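Local coordinates for protein salicylate carboxymethyltransferase (Clarkia breweri, PDB 1M6E) that catalyses transfer of a methyl group from S-adenosyl-L-methionine to the carboxyl group of salicylic acid, giving the volatile ester methyl salicylate, at residues N21-R26 against S286-G291; T50-I55 against E91-L96; T139-H144 against E198-G203. All coordinates share one frame; numbering follows the deposited sequence.

Contact 1 (N21-R26 against S286-G291); sequences NSFIQR and SCTKDG. With SAH (S-adenosyl-L-homocysteine), chain C.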
loop_
_atom_site.group_PDB
_atom_site.type_symbol
_atom_site.label_atom_id
_atom_site.label_comp_id
_atom_site.label_asym_id
_atom_site.label_seq_id
_atom_site.Cartn_x
_atom_site.Cartn_y
_atom_site.Cartn_z
ATOM N N ASN A 21 16.029 -3.286 -13.419
ATOM C CA ASN A 21 17.160 -2.370 -13.650
ATOM C C ASN A 21 17.743 -1.694 -12.402
ATOM O O ASN A 21 18.188 -0.541 -12.461
ATOM C CB ASN A 21 16.751 -1.281 -14.651
ATOM C CG ASN A 21 16.401 -1.845 -16.002
ATOM O OD1 ASN A 21 17.270 -2.184 -16.783
ATOM N ND2 ASN A 21 15.119 -1.967 -16.279
ATOM N N SER A 22 17.765 -2.404 -11.280
ATOM C CA SER A 22 18.309 -1.797 -10.085
ATOM C C SER A 22 19.311 -2.676 -9.368
ATOM O O SER A 22 19.284 -2.758 -8.136
ATOM C CB SER A 22 17.176 -1.419 -9.138
ATOM O OG SER A 22 16.369 -2.542 -8.878
ATOM N N PHE A 23 20.219 -3.300 -10.129
ATOM C CA PHE A 23 21.213 -4.203 -9.540
ATOM C C PHE A 23 22.303 -3.463 -8.845
ATOM O O PHE A 23 22.940 -4.031 -7.961
ATOM C CB PHE A 23 21.847 -5.105 -10.581
ATOM C CG PHE A 23 20.852 -5.869 -11.387
ATOM C CD1 PHE A 23 19.990 -5.210 -12.260
ATOM C CD2 PHE A 23 20.715 -7.243 -11.227
ATOM C CE1 PHE A 23 19.000 -5.909 -12.951
ATOM C CE2 PHE A 23 19.724 -7.949 -11.919
ATOM C CZ PHE A 23 18.870 -7.276 -12.777
ATOM N N ILE A 24 22.532 -2.208 -9.234
ATOM C CA ILE A 24 23.585 -1.436 -8.605
ATOM C C ILE A 24 23.179 -0.995 -7.251
ATOM O O ILE A 24 23.988 -1.027 -6.332
ATOM C CB ILE A 24 24.014 -0.187 -9.409
ATOM C CG1 ILE A 24 24.769 -0.617 -10.678
ATOM C CG2 ILE A 24 24.975 0.680 -8.571
ATOM C CD1 ILE A 24 26.030 -1.471 -10.430
ATOM N N GLN A 25 21.936 -0.568 -7.099
ATOM C CA GLN A 25 21.495 -0.148 -5.771
ATOM C C GLN A 25 21.399 -1.405 -4.906
ATOM O O GLN A 25 21.442 -1.346 -3.668
ATOM C CB GLN A 25 20.147 0.587 -5.835
ATOM C CG GLN A 25 19.401 0.379 -7.127
ATOM C CD GLN A 25 19.739 1.425 -8.148
ATOM O OE1 GLN A 25 20.008 1.113 -9.310
ATOM N NE2 GLN A 25 19.711 2.688 -7.727
ATOM N N ARG A 26 21.303 -2.552 -5.574
ATOM C CA ARG A 26 21.212 -3.817 -4.869
ATOM C C ARG A 26 22.525 -4.240 -4.271
ATOM O O ARG A 26 22.534 -4.866 -3.234
ATOM C CB ARG A 26 20.728 -4.922 -5.786
ATOM C CG ARG A 26 20.484 -6.212 -5.038
ATOM C CD ARG A 26 19.442 -7.002 -5.774
ATOM N NE ARG A 26 18.725 -7.930 -4.916
ATOM C CZ ARG A 26 19.274 -8.997 -4.353
ATOM N NH1 ARG A 26 20.563 -9.278 -4.552
ATOM N NH2 ARG A 26 18.518 -9.794 -3.612
ATOM N N SER A 286 26.819 -1.990 -12.975
ATOM C CA SER A 286 25.352 -1.966 -13.245
ATOM C C SER A 286 24.768 -3.277 -13.723
ATOM O O SER A 286 23.629 -3.316 -14.202
ATOM C CB SER A 286 24.965 -0.845 -14.263
ATOM O OG SER A 286 24.589 0.422 -13.685
ATOM N N CYS A 287 25.554 -4.349 -13.591
ATOM C CA CYS A 287 25.144 -5.690 -14.011
ATOM C C CYS A 287 25.280 -6.744 -12.917
ATOM O O CYS A 287 25.118 -6.509 -11.706
ATOM C CB CYS A 287 26.001 -6.188 -15.167
ATOM S SG CYS A 287 26.349 -5.052 -16.468
ATOM N N THR A 288 25.616 -7.925 -13.407
ATOM C CA THR A 288 25.830 -9.100 -12.609
ATOM C C THR A 288 26.591 -10.044 -13.554
ATOM O O THR A 288 27.164 -9.589 -14.547
ATOM C CB THR A 288 24.459 -9.671 -12.140
ATOM O OG1 THR A 288 24.575 -11.075 -11.900
ATOM C CG2 THR A 288 23.365 -9.389 -13.170
ATOM N N LYS A 289 26.648 -11.334 -13.253
ATOM C CA LYS A 289 27.326 -12.262 -14.152
ATOM C C LYS A 289 26.366 -12.446 -15.330
ATOM O O LYS A 289 25.887 -13.552 -15.598
ATOM C CB LYS A 289 27.568 -13.596 -13.445
ATOM C CG LYS A 289 26.321 -14.167 -12.778
ATOM C CD LYS A 289 26.642 -15.439 -12.017
ATOM C CE LYS A 289 25.426 -15.963 -11.276
ATOM N NZ LYS A 289 25.762 -17.215 -10.557
ATOM N N ASP A 290 26.092 -11.339 -16.022
ATOM C CA ASP A 290 25.166 -11.299 -17.155
ATOM C C ASP A 290 25.636 -11.997 -18.423
ATOM O O ASP A 290 26.808 -11.905 -18.792
ATOM C CB ASP A 290 24.830 -9.847 -17.491
ATOM C CG ASP A 290 23.349 -9.567 -17.419
ATOM O OD1 ASP A 290 22.587 -10.250 -18.139
ATOM O OD2 ASP A 290 22.949 -8.670 -16.644
ATOM N N GLY A 291 24.703 -12.677 -19.089
ATOM C CA GLY A 291 25.009 -13.391 -20.320
ATOM C C GLY A 291 25.513 -12.477 -21.422
ATOM O O GLY A 291 24.754 -11.663 -21.953
HETATM N N SAH C . 15.826 1.821 -1.670
HETATM C CA SAH C . 15.960 1.121 -3.030
HETATM C CB SAH C . 15.674 2.035 -4.237
HETATM C CG SAH C . 15.276 3.418 -3.937
HETATM S SD SAH C . 14.965 4.560 -5.328
HETATM C C SAH C . 17.360 0.578 -3.315
HETATM O O SAH C . 18.290 0.742 -2.470
HETATM O OXT SAH C . 17.460 -0.030 -4.462
HETATM C "C5'" SAH C . 14.459 5.915 -4.324
HETATM C "C4'" SAH C . 12.923 6.008 -3.910
HETATM O "O4'" SAH C . 12.939 7.211 -3.077
HETATM C "C3'" SAH C . 11.979 6.428 -5.099
HETATM O "O3'" SAH C . 10.951 5.320 -5.401
HETATM C "C2'" SAH C . 11.259 7.610 -4.625
HETATM O "O2'" SAH C . 9.911 7.797 -4.897
HETATM C "C1'" SAH C . 11.738 7.679 -3.095
HETATM N N9 SAH C . 11.641 9.027 -2.583
HETATM C C8 SAH C . 12.120 10.221 -3.079
HETATM N N7 SAH C . 11.811 11.257 -2.355
HETATM C C5 SAH C . 11.090 10.703 -1.324
HETATM C C6 SAH C . 10.452 11.266 -0.195
HETATM N N6 SAH C . 10.485 12.582 0.015
HETATM N N1 SAH C . 9.782 10.454 0.711
HETATM C C2 SAH C . 9.755 9.103 0.474
HETATM N N3 SAH C . 10.330 8.465 -0.584
HETATM C C4 SAH C . 10.983 9.329 -1.448
#
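Ile24 and Ser286 mark the closest backbone approach, their CA atoms 5.0 Å apart, where a helical turn running on through Arg26 meets an irregular loop. The meeting is by van der Waals contact, and the side chains of Phe23 and Ile24 make it. Phe23 has CG anti to its carbonyl carbon (chi1 -54°), beside the backbone N. Its CB lies 3.7 Å from Cys287 O, and farther out the ring crosses Thr288 obliquely, with Phe23 CD2 3.9 Å from Thr288 CG2. One methyl group and one carbonyl oxygen of the loop therefore meet successive parts of the same side chain. Ile24 lies against Ser286, but the placing of both its CG1 and its CD1 there is doubtful in this model. Helix 303-320 backs the loop, through Val304 beside Ser286 and Asn303 beside Cys287. Gln25 leaves the backbone on the side away from the loop, and its CB lies 3.1 Å from OXT of S-adenosyl-L-homocysteine. Gln25 also touches the bound salicylate, while Ser22 OG is hydrogen-bonded to Asn65 OD1. The helix start thus borders the methyltransferase active site, with the loop packed against Phe23 and Ile24: Gln25 is an established substrate-binding residue, and the rest of 21-25 is probably part of the substrate site too.

Contact 2 (T50-I55 against E91-L96); sequences TTRLAI and EYQIFL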
loop_
_atom_site.group_PDB
_atom_site.type_symbol
_atom_site.label_atom_id
_atom_site.label_comp_id
_atom_site.label_asym_id
_atom_site.label_seq_id
_atom_site.Cartn_x
_atom_site.Cartn_y
_atom_site.Cartn_z
ATOM N N THR A 50 11.963 -5.838 22.793
ATOM C CA THR A 50 11.401 -6.946 23.519
ATOM C C THR A 50 10.547 -7.812 22.610
ATOM O O THR A 50 11.054 -8.498 21.729
ATOM C CB THR A 50 10.545 -6.434 24.673
ATOM O OG1 THR A 50 11.334 -5.547 25.470
ATOM C CG2 THR A 50 10.054 -7.589 25.535
ATOM N N THR A 51 9.243 -7.765 22.818
ATOM C CA THR A 51 8.329 -8.567 22.037
ATOM C C THR A 51 8.021 -8.030 20.635
ATOM O O THR A 51 7.449 -8.753 19.811
ATOM C CB THR A 51 7.045 -8.757 22.834
ATOM O OG1 THR A 51 6.376 -7.501 23.003
ATOM C CG2 THR A 51 7.401 -9.280 24.196
ATOM N N ARG A 52 8.420 -6.783 20.356
ATOM C CA ARG A 52 8.166 -6.161 19.050
ATOM C C ARG A 52 9.334 -5.403 18.477
ATOM O O ARG A 52 9.860 -4.498 19.103
ATOM C CB ARG A 52 6.999 -5.191 19.145
ATOM C CG ARG A 52 6.185 -5.079 17.871
ATOM C CD ARG A 52 5.012 -4.112 18.038
ATOM N NE ARG A 52 5.367 -2.752 17.626
ATOM C CZ ARG A 52 5.707 -1.757 18.447
ATOM N NH1 ARG A 52 5.744 -1.928 19.771
ATOM N NH2 ARG A 52 6.035 -0.582 17.923
ATOM N N LEU A 53 9.757 -5.786 17.293
ATOM C CA LEU A 53 10.831 -5.075 16.640
ATOM C C LEU A 53 10.080 -4.417 15.484
ATOM O O LEU A 53 9.193 -5.030 14.896
ATOM C CB LEU A 53 11.900 -6.048 16.140
ATOM C CG LEU A 53 12.989 -5.509 15.194
ATOM C CD1 LEU A 53 13.795 -4.408 15.845
ATOM C CD2 LEU A 53 13.909 -6.630 14.806
ATOM N N ALA A 54 10.406 -3.170 15.170
ATOM C CA ALA A 54 9.718 -2.460 14.099
ATOM C C ALA A 54 10.650 -1.770 13.113
ATOM O O ALA A 54 10.958 -0.597 13.241
ATOM C CB ALA A 54 8.754 -1.451 14.702
ATOM N N ILE A 55 11.091 -2.519 12.120
ATOM C CA ILE A 55 11.974 -2.015 11.091
ATOM C C ILE A 55 11.139 -1.271 10.060
ATOM O O ILE A 55 9.989 -1.640 9.821
ATOM C CB ILE A 55 12.669 -3.185 10.411
ATOM C CG1 ILE A 55 13.286 -4.084 11.481
ATOM C CG2 ILE A 55 13.711 -2.683 9.426
ATOM C CD1 ILE A 55 14.107 -5.240 10.928
ATOM N N GLU A 91 7.952 -10.187 17.156
ATOM C CA GLU A 91 7.135 -10.181 15.942
ATOM C C GLU A 91 7.727 -9.030 15.141
ATOM O O GLU A 91 8.027 -7.970 15.705
ATOM C CB GLU A 91 5.674 -9.881 16.254
ATOM C CG GLU A 91 4.925 -11.061 16.803
ATOM C CD GLU A 91 3.502 -10.720 17.208
ATOM O OE1 GLU A 91 3.330 -9.830 18.075
ATOM O OE2 GLU A 91 2.562 -11.351 16.667
ATOM N N TYR A 92 7.929 -9.215 13.844
ATOM C CA TYR A 92 8.507 -8.122 13.085
ATOM C C TYR A 92 7.423 -7.290 12.455
ATOM O O TYR A 92 6.488 -7.835 11.853
ATOM C CB TYR A 92 9.453 -8.653 12.025
ATOM C CG TYR A 92 10.552 -9.469 12.619
ATOM C CD1 TYR A 92 10.337 -10.799 13.002
ATOM C CD2 TYR A 92 11.800 -8.898 12.860
ATOM C CE1 TYR A 92 11.348 -11.545 13.614
ATOM C CE2 TYR A 92 12.817 -9.629 13.469
ATOM C CZ TYR A 92 12.586 -10.947 13.843
ATOM O OH TYR A 92 13.607 -11.641 14.446
ATOM N N GLN A 93 7.518 -5.974 12.631
ATOM C CA GLN A 93 6.528 -5.091 12.039
ATOM C C GLN A 93 7.183 -4.130 11.087
ATOM O O GLN A 93 7.801 -3.149 11.489
ATOM C CB GLN A 93 5.783 -4.321 13.084
ATOM C CG GLN A 93 4.728 -3.477 12.487
ATOM C CD GLN A 93 3.861 -2.939 13.559
ATOM O OE1 GLN A 93 4.374 -2.459 14.574
ATOM N NE2 GLN A 93 2.536 -3.013 13.369
ATOM N N ILE A 94 7.004 -4.425 9.806
ATOM C CA ILE A 94 7.609 -3.678 8.729
ATOM C C ILE A 94 6.823 -2.545 8.091
ATOM O O ILE A 94 5.623 -2.637 7.842
ATOM C CB ILE A 94 8.012 -4.640 7.653
ATOM C CG1 ILE A 94 8.869 -5.728 8.271
ATOM C CG2 ILE A 94 8.730 -3.902 6.549
ATOM C CD1 ILE A 94 9.356 -6.708 7.238
ATOM N N PHE A 95 7.547 -1.474 7.810
ATOM C CA PHE A 95 6.970 -0.299 7.192
ATOM C C PHE A 95 7.721 0.092 5.933
ATOM O O PHE A 95 8.854 0.573 6.035
ATOM C CB PHE A 95 6.995 0.846 8.194
ATOM C CG PHE A 95 6.007 0.681 9.296
ATOM C CD1 PHE A 95 6.405 0.259 10.546
ATOM C CD2 PHE A 95 4.649 0.862 9.049
ATOM C CE1 PHE A 95 5.455 0.009 11.541
ATOM C CE2 PHE A 95 3.702 0.617 10.022
ATOM C CZ PHE A 95 4.101 0.189 11.268
ATOM N N LEU A 96 7.100 -0.120 4.765
ATOM C CA LEU A 96 7.697 0.225 3.469
ATOM C C LEU A 96 7.131 1.575 3.073
ATOM O O LEU A 96 5.921 1.713 2.834
ATOM C CB LEU A 96 7.328 -0.786 2.401
ATOM C CG LEU A 96 7.612 -2.247 2.711
ATOM C CD1 LEU A 96 7.132 -3.072 1.563
ATOM C CD2 LEU A 96 9.090 -2.470 2.997
#
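Thr51 and Glu91 begin a parallel ladder in which Glu91 N donates to Thr51 O at 3.1 Å. Glu91 answers with its own carbonyl, Leu53 N to Glu91 O being 3.2 Å, and the next rung sends Gln93 N to Leu53 O at 3.0 Å. Phe95 N reaches Ile55 O at 3.2 Å, beyond the last regular bridge; Ile94 CA adds a CA-H...O contact to that oxygen. Strands 52-58 and 91-98 belong to a beta-alpha-beta unit of the Rossmann-like methyltransferase fold, with helix 74-82 as the crossover. On the helix side Leu53 CD2 packs 3.5 Å from Tyr92 CE2, the two side chains crossing at a slant, and Tyr92 OH is hydrogen-bonded to Glu78 on that helix. Arg52, Glu91 and Gln93 bring polar groups together on the sheet's other side. Gln93 CG stands anti to the backbone N (chi1 -177°), and from the extended chain OE1 accepts from Arg52 NE at 3.2 Å, near the guanidinium plane; the amide and guanidinium planes are 77° apart. The second subunit takes the Glu91 carboxylate, through a salt bridge to Arg133 and a hydrogen bond from Arg137 N. Pro136 of that subunit packs on Arg52, Glu91 and Gln93.

Contact 3 (T139-H144 against E198-G203); sequences TLHFIH and EVVPGG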
loop_
_atom_site.group_PDB
_atom_site.type_symbol
_atom_site.label_atom_id
_atom_site.label_comp_id
_atom_site.label_asym_id
_atom_site.label_seq_id
_atom_site.Cartn_x
_atom_site.Cartn_y
_atom_site.Cartn_z
ATOM N N THR A 139 7.731 5.001 17.957
ATOM C CA THR A 139 7.061 3.867 17.323
ATOM C C THR A 139 8.109 2.941 16.729
ATOM O O THR A 139 7.900 1.731 16.636
ATOM C CB THR A 139 6.139 4.358 16.132
ATOM O OG1 THR A 139 5.122 5.233 16.632
ATOM C CG2 THR A 139 5.471 3.182 15.392
ATOM N N LEU A 140 9.252 3.508 16.369
ATOM C CA LEU A 140 10.274 2.747 15.680
ATOM C C LEU A 140 11.621 2.398 16.287
ATOM O O LEU A 140 12.285 3.267 16.844
ATOM C CB LEU A 140 10.543 3.450 14.349
ATOM C CG LEU A 140 9.692 3.097 13.134
ATOM C CD1 LEU A 140 8.227 2.957 13.491
ATOM C CD2 LEU A 140 9.906 4.164 12.090
ATOM N N HIS A 141 12.013 1.121 16.144
ATOM C CA HIS A 141 13.340 0.630 16.543
ATOM C C HIS A 141 13.902 0.215 15.196
ATOM O O HIS A 141 13.528 -0.826 14.666
ATOM C CB HIS A 141 13.334 -0.652 17.384
ATOM C CG HIS A 141 12.034 -0.987 18.030
ATOM N ND1 HIS A 141 11.530 -0.289 19.103
ATOM C CD2 HIS A 141 11.168 -2.000 17.802
ATOM C CE1 HIS A 141 10.406 -0.855 19.509
ATOM N NE2 HIS A 141 10.164 -1.897 18.737
ATOM N N PHE A 142 14.764 1.018 14.607
ATOM C CA PHE A 142 15.382 0.696 13.298
ATOM C C PHE A 142 14.752 1.197 12.025
ATOM O O PHE A 142 13.666 0.777 11.624
ATOM C CB PHE A 142 15.647 -0.812 13.073
ATOM C CG PHE A 142 16.866 -1.061 12.208
ATOM C CD1 PHE A 142 18.106 -1.329 12.785
ATOM C CD2 PHE A 142 16.814 -0.853 10.832
ATOM C CE1 PHE A 142 19.283 -1.372 12.007
ATOM C CE2 PHE A 142 17.970 -0.892 10.048
ATOM C CZ PHE A 142 19.209 -1.150 10.642
ATOM N N ILE A 143 15.525 2.041 11.359
ATOM C CA ILE A 143 15.166 2.670 10.107
ATOM C C ILE A 143 16.226 2.445 9.019
ATOM O O ILE A 143 17.328 2.972 9.110
ATOM C CB ILE A 143 15.028 4.173 10.313
ATOM C CG1 ILE A 143 13.734 4.480 11.028
ATOM C CG2 ILE A 143 15.128 4.877 9.031
ATOM C CD1 ILE A 143 13.556 5.944 11.310
ATOM N N HIS A 144 15.896 1.688 7.980
ATOM C CA HIS A 144 16.867 1.495 6.919
ATOM C C HIS A 144 16.647 2.497 5.765
ATOM O O HIS A 144 15.567 3.026 5.646
ATOM C CB HIS A 144 16.805 0.063 6.372
ATOM C CG HIS A 144 17.777 -0.157 5.268
ATOM N ND1 HIS A 144 17.410 -0.100 3.939
ATOM C CD2 HIS A 144 19.131 -0.180 5.282
ATOM C CE1 HIS A 144 18.496 -0.066 3.184
ATOM N NE2 HIS A 144 19.553 -0.108 3.975
ATOM N N GLU A 198 10.157 9.899 16.030
ATOM C CA GLU A 198 9.549 8.583 15.876
ATOM C C GLU A 198 10.467 7.434 16.238
ATOM O O GLU A 198 10.015 6.334 16.514
ATOM C CB GLU A 198 9.067 8.416 14.430
ATOM C CG GLU A 198 8.314 9.623 13.883
ATOM C CD GLU A 198 8.307 9.655 12.382
ATOM O OE1 GLU A 198 9.380 9.391 11.793
ATOM O OE2 GLU A 198 7.245 9.952 11.804
ATOM N N VAL A 199 11.765 7.688 16.206
ATOM C CA VAL A 199 12.734 6.665 16.539
ATOM C C VAL A 199 12.898 6.653 18.032
ATOM O O VAL A 199 13.160 7.664 18.675
ATOM C CB VAL A 199 14.047 6.936 15.859
ATOM C CG1 VAL A 199 15.130 6.184 16.502
ATOM C CG2 VAL A 199 13.950 6.513 14.403
ATOM N N VAL A 200 12.687 5.477 18.580
ATOM C CA VAL A 200 12.775 5.230 20.003
ATOM C C VAL A 200 14.220 5.490 20.470
ATOM O O VAL A 200 15.169 5.174 19.753
ATOM C CB VAL A 200 12.347 3.785 20.225
ATOM C CG1 VAL A 200 13.567 2.910 20.407
ATOM C CG2 VAL A 200 11.311 3.712 21.329
ATOM N N PRO A 201 14.409 6.045 21.683
ATOM C CA PRO A 201 15.734 6.359 22.240
ATOM C C PRO A 201 16.890 5.354 22.039
ATOM O O PRO A 201 18.054 5.755 21.950
ATOM C CB PRO A 201 15.422 6.640 23.701
ATOM C CG PRO A 201 14.231 5.775 23.953
ATOM C CD PRO A 201 13.400 6.066 22.751
ATOM N N GLY A 202 16.603 4.060 21.983
ATOM C CA GLY A 202 17.687 3.127 21.727
ATOM C C GLY A 202 17.882 2.904 20.217
ATOM O O GLY A 202 18.973 2.537 19.760
ATOM N N GLY A 203 16.813 3.160 19.452
ATOM C CA GLY A 203 16.754 2.960 18.000
ATOM C C GLY A 203 17.909 3.307 17.097
ATOM O O GLY A 203 18.651 4.221 17.399
#
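His141 presents the edge of its imidazole to Val200, with ND1 4.0 Å from Val200 CG1 and the methyl near the ring plane. The ring of Phe142 has His144 CB in plane at its edge; Phe142 leaves the backbone on the side away from 198-203, and its side chain packs against Thr36, Ala39 and Ile40 of helix 33-44. Backbone polar groups do the main joining. Glu198 O, at the end of helix 181-198, accepts from two successive amides: Leu140 N at 2.9 Å, almost straight in line with the carbonyl, and Thr139 N at 3.0 Å, tilted 23° from the carbonyl plane. Two residues on, Val200 N donates to Leu140 O at 2.8 Å, and Val200 CB lies 3.4 Å from Leu140 O. The contact ties the lead-in of strand 143-146 to the connection between helix 181-198 and strand 204-211, the two strands being parallel neighbours in the Rossmann-like sheet. The Glu198 carboxylate has other partners, a salt bridge to Arg195 and the amides of Leu134 and Phe135. Two N-H groups directed at one carbonyl at the helix's C-terminal end would offset the partial negative charge there, and the buried Glu198 has both its backbone oxygen and its carboxylate supplied with donors.

In the fold
Contacts 2 and 3 are neighbours, their centres 10 Å apart, because strands 52-58 and 143-146 lie side by side in the central sheet. His141 of contact 3 lies against contact 2, its CD2 3.3 Å from Leu53 CA; separately, Arg52 NH2 is 3.2 Å from Thr139 O. Contact 1 touches neither: its centre is 30 Å from that of contact 2 and 31 Å from that of contact 3, the nearest atoms about 14 and 8 Å away, although along the chain both are nested inside the loop that it closes. It is also the one beside the pocket, the side chain of Ile24 about 7 Å from salicylate. The side chains of Ile143 and Phe95 are about 11 and 12 Å from S-adenosyl-L-homocysteine.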